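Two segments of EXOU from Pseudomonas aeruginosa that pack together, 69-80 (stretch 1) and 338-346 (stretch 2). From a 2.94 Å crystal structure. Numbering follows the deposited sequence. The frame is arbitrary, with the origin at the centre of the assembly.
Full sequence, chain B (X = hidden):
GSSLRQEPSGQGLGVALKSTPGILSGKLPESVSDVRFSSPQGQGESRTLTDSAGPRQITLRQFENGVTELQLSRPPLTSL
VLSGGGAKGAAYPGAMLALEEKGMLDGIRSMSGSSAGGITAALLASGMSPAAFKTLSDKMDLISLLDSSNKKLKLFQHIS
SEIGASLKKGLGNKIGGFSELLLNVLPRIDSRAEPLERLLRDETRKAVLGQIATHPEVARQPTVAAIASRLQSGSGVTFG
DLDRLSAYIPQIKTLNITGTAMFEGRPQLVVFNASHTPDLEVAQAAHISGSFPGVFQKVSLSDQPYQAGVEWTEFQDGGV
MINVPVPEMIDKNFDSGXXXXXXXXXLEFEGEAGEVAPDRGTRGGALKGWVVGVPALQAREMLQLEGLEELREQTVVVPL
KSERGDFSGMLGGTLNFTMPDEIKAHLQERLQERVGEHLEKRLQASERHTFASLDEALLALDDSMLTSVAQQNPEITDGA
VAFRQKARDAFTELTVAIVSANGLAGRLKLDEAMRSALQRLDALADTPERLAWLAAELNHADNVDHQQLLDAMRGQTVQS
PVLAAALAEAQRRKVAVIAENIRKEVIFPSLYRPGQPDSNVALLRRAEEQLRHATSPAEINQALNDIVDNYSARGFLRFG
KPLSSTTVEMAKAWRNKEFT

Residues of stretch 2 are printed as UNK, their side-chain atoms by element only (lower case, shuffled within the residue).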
# COMPACT_ATOMS: atom_id res chain seq x y z
N GLU B 69 -12.66 9.38 38.75
CA GLU B 69 -12.85 8.01 38.38
C GLU B 69 -14.04 7.41 39.14
O GLU B 69 -14.11 7.46 40.39
CB GLU B 69 -11.59 7.20 38.63
CG GLU B 69 -11.82 5.70 38.58
CD GLU B 69 -10.54 4.87 38.62
OE1 GLU B 69 -9.52 5.35 39.20
OE2 GLU B 69 -10.56 3.72 38.09
N LEU B 70 -14.98 6.84 38.36
CA LEU B 70 -16.13 6.13 38.90
C LEU B 70 -15.96 4.61 38.85
O LEU B 70 -15.54 4.05 37.84
CB LEU B 70 -17.36 6.53 38.13
CG LEU B 70 -18.66 5.78 38.36
CD1 LEU B 70 -19.11 6.03 39.78
CD2 LEU B 70 -19.72 6.29 37.39
N GLN B 71 -16.25 3.95 39.96
CA GLN B 71 -16.30 2.48 40.00
C GLN B 71 -17.64 2.02 40.57
O GLN B 71 -18.16 2.60 41.53
CB GLN B 71 -15.16 1.93 40.83
CG GLN B 71 -14.84 0.48 40.53
CD GLN B 71 -14.19 -0.22 41.71
OE1 GLN B 71 -13.43 0.37 42.47
NE2 GLN B 71 -14.49 -1.50 41.86
N LEU B 72 -18.21 0.99 39.96
CA LEU B 72 -19.61 0.69 40.19
C LEU B 72 -19.85 -0.76 39.85
O LEU B 72 -19.19 -1.31 38.97
CB LEU B 72 -20.46 1.63 39.35
CG LEU B 72 -21.90 1.40 38.88
CD1 LEU B 72 -22.48 2.70 38.33
CD2 LEU B 72 -21.95 0.33 37.80
N SER B 73 -20.75 -1.40 40.60
CA SER B 73 -21.06 -2.81 40.40
C SER B 73 -21.65 -3.04 39.02
O SER B 73 -22.43 -2.22 38.52
CB SER B 73 -22.06 -3.28 41.46
OG SER B 73 -23.32 -2.66 41.27
N ARG B 74 -21.30 -4.17 38.41
CA ARG B 74 -21.89 -4.59 37.15
C ARG B 74 -23.40 -4.40 37.16
O ARG B 74 -24.04 -4.59 38.19
CB ARG B 74 -21.54 -6.06 36.86
CG ARG B 74 -20.08 -6.30 36.50
CD ARG B 74 -19.72 -5.65 35.17
NE ARG B 74 -20.43 -6.27 34.06
CZ ARG B 74 -19.82 -6.91 33.05
NH1 ARG B 74 -18.48 -7.00 32.98
NH2 ARG B 74 -20.56 -7.46 32.09
N PRO B 75 -23.98 -4.00 36.03
CA PRO B 75 -25.38 -3.64 35.93
C PRO B 75 -26.24 -4.80 36.26
O PRO B 75 -25.76 -5.90 36.35
CB PRO B 75 -25.56 -3.31 34.46
CG PRO B 75 -24.19 -3.00 33.96
CD PRO B 75 -23.31 -3.93 34.73
N PRO B 76 -27.53 -4.55 36.41
CA PRO B 76 -28.44 -5.62 36.76
C PRO B 76 -28.60 -6.61 35.61
O PRO B 76 -28.71 -6.21 34.44
CB PRO B 76 -29.76 -4.88 37.04
CG PRO B 76 -29.70 -3.69 36.13
CD PRO B 76 -28.24 -3.30 36.06
N LEU B 77 -28.57 -7.91 35.93
CA LEU B 77 -28.95 -8.92 34.95
C LEU B 77 -30.44 -8.78 34.52
O LEU B 77 -31.38 -9.05 35.31
CB LEU B 77 -28.65 -10.34 35.46
CG LEU B 77 -27.40 -11.05 34.93
CD1 LEU B 77 -27.50 -12.52 35.29
CD2 LEU B 77 -27.27 -10.91 33.42
N THR B 78 -30.65 -8.32 33.30
CA THR B 78 -32.00 -8.12 32.85
C THR B 78 -32.27 -8.84 31.55
O THR B 78 -33.32 -8.64 30.94
CB THR B 78 -32.30 -6.64 32.63
OG1 THR B 78 -31.39 -6.13 31.64
CG2 THR B 78 -32.17 -5.84 33.95
N SER B 79 -31.32 -9.67 31.12
CA SER B 79 -31.41 -10.29 29.79
C SER B 79 -30.68 -11.59 29.58
O SER B 79 -29.58 -11.80 30.09
CB SER B 79 -31.04 -9.30 28.67
OG SER B 79 -32.21 -8.68 28.14
N LEU B 80 -31.31 -12.45 28.78
CA LEU B 80 -30.88 -13.83 28.57
C LEU B 80 -30.83 -14.10 27.08
O LEU B 80 -31.87 -14.10 26.40
CB LEU B 80 -31.87 -14.79 29.24
CG LEU B 80 -31.49 -16.26 29.42
CD1 LEU B 80 -29.99 -16.49 29.56
CD2 LEU B 80 -32.23 -16.84 30.61
N UNK B 338 -22.64 7.39 29.42
CA UNK B 338 -21.65 6.34 29.18
C UNK B 338 -21.90 5.05 30.00
O UNK B 338 -21.09 4.13 29.94
c UNK B 338 -20.77 7.91 30.71
c UNK B 338 -22.12 8.43 30.32
c UNK B 338 -20.35 6.98 29.62
N UNK B 339 -22.99 5.00 30.76
CA UNK B 339 -23.29 3.84 31.57
C UNK B 339 -24.19 2.84 30.86
O UNK B 339 -25.25 3.21 30.33
c UNK B 339 -21.78 3.96 34.14
c UNK B 339 -23.87 4.67 35.28
c UNK B 339 -23.95 4.26 32.87
c UNK B 339 -23.07 4.75 34.00
N UNK B 340 -23.76 1.58 30.87
CA UNK B 340 -24.55 0.49 30.32
C UNK B 340 -25.67 0.25 31.26
O UNK B 340 -25.45 0.29 32.47
n UNK B 340 -22.56 -3.02 29.41
c UNK B 340 -22.41 -4.22 29.96
c UNK B 340 -21.64 -1.90 29.62
n UNK B 340 -21.38 -4.48 30.76
c UNK B 340 -23.71 -0.76 30.27
n UNK B 340 -23.30 -5.16 29.70
c UNK B 340 -22.39 -0.60 29.56
N UNK B 341 -26.87 -0.03 30.72
CA UNK B 341 -28.05 -0.14 31.59
C UNK B 341 -28.36 -1.53 32.09
O UNK B 341 -29.19 -1.70 32.98
n UNK B 341 -32.34 2.18 26.22
c UNK B 341 -31.14 0.71 29.39
n UNK B 341 -32.96 2.63 28.38
n UNK B 341 -31.35 1.03 27.97
c UNK B 341 -29.77 0.10 29.66
c UNK B 341 -32.22 1.94 27.53
c UNK B 341 -29.29 0.55 31.02
N UNK B 342 -27.66 -2.52 31.57
CA UNK B 342 -27.93 -3.89 31.96
C UNK B 342 -26.86 -4.82 31.46
O UNK B 342 -25.94 -4.42 30.77
o UNK B 342 -28.72 -5.25 29.33
n UNK B 342 -29.96 -3.38 29.33
c UNK B 342 -29.31 -4.36 29.94
c UNK B 342 -29.29 -4.32 31.43
N UNK B 343 -26.99 -6.09 31.83
CA UNK B 343 -26.00 -7.09 31.51
C UNK B 343 -26.71 -8.21 30.79
O UNK B 343 -27.93 -8.37 30.91
o UNK B 343 -23.20 -7.78 33.70
o UNK B 343 -23.79 -5.91 32.72
c UNK B 343 -25.39 -7.65 32.79
c UNK B 343 -24.03 -7.07 33.10
N UNK B 344 -25.94 -9.01 30.08
CA UNK B 344 -26.46 -10.19 29.43
C UNK B 344 -25.81 -11.45 29.94
O UNK B 344 -24.60 -11.49 30.16
c UNK B 344 -26.24 -10.09 27.94
c UNK B 344 -27.12 -9.06 27.32
n UNK B 344 -26.54 -7.95 26.90
o UNK B 344 -28.33 -9.25 27.26
N UNK B 345 -26.62 -12.47 30.15
CA UNK B 345 -26.09 -13.82 30.31
C UNK B 345 -26.20 -14.50 28.98
O UNK B 345 -27.32 -14.71 28.47
c UNK B 345 -26.90 -16.34 33.16
c UNK B 345 -26.27 -15.92 31.85
c UNK B 345 -24.76 -15.87 31.97
c UNK B 345 -26.88 -14.59 31.38
N UNK B 346 -25.06 -14.80 28.37
CA UNK B 346 -25.07 -15.31 27.04
C UNK B 346 -24.62 -16.75 27.10
O UNK B 346 -23.48 -17.02 27.46
c UNK B 346 -23.05 -12.19 26.22
c UNK B 346 -24.13 -14.52 26.12
c UNK B 346 -24.39 -14.88 24.67
c UNK B 346 -24.33 -13.01 26.32

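Position 338 carries three carbons that close a ring onto its own backbone nitrogen, a pattern that belongs to proline alone. It is exposed and stays out of reach of stretch 1, so P338 leads into the contact without joining it.

Position 339 has four carbons, forked at the second, and its CA-to-CB bond points toward stretch 1. One terminal carbon lies 3.9 Å from CD1 of L72; the other lies 4.5 Å from CD2 of L70. This is leucine, L339, a buried apolar anchor for two strand residues whose own CA-to-CB bonds point toward it.

Position 340 runs three carbons, a nitrogen, then a carbon bearing two more nitrogens: a guanidinium, hence arginine. It leaves its CA sideways, but its end comes nearer. NH1 of R340 sits 3.4 Å from NH2 of R74, over one face of the R74 guanidinium. Both are donors of like charge, so the pair is close without being a hydrogen bond.

Position 341 has the same atoms, three carbons, a nitrogen and a carbon with two nitrogens, but its CA-to-CB bond points away, and its side chain stays clear of stretch 1. This is arginine again. R341 is exposed; its backbone O meets CD of P76 at 3.6 Å.

Position 342 shows two carbons, the second carrying one oxygen and one nitrogen, a short amide: asparagine. The backbone of N342 does the clearer work, its CA making a CA-H...O contact of 3.5 Å to O of P76 and lying 3.5 Å from CB of P75.

Position 343 has two carbons, the second carrying two oxygens, the carboxylate of aspartate. OD2 of D343 takes a hydrogen bond from NH2 of R74 at 3.1 Å, within a salt bridge, and a weak one from NE of R74 at 3.2 Å. Inside stretch 2, R340 NH2 lies 3.2 Å from D343 OD1, a salt bridge whose acid oxygen is less surely placed. Meanwhile N of D343 donates to O of P76 at 3.1 Å, opening the strand pairing.

Position 344 has two carbons, the second with one oxygen and one nitrogen: asparagine again. N344 turns to the same face of the sheet as S79, and its CA makes a CA-H...O contact of 3.6 Å with O of S79.

Position 345 has four carbons forked at the second. Its CB lies 4.1 Å from CD1 of L80 and 4.2 Å from CD2 of L77, and the residue is leucine. N of L345 donates to O of S79 at 3.0 Å, nearly straight at 172°.

Position 346 has four carbons forked at the first, one arm two carbons long: isoleucine. I346 points away and is buried without touching stretch 1.

The contact works by zones. L339 packs on leucines, the buried D343 forms a salt bridge with R74, and parallel pairing follows, with L77, L80, D343 and L345 on one face. The rule to read here is that two backbone hydrogen bonds accompany the parallel register, with leucine packing and the salt bridge beside them.

Stretch 2, residues 338-346: PLRRNDNLI
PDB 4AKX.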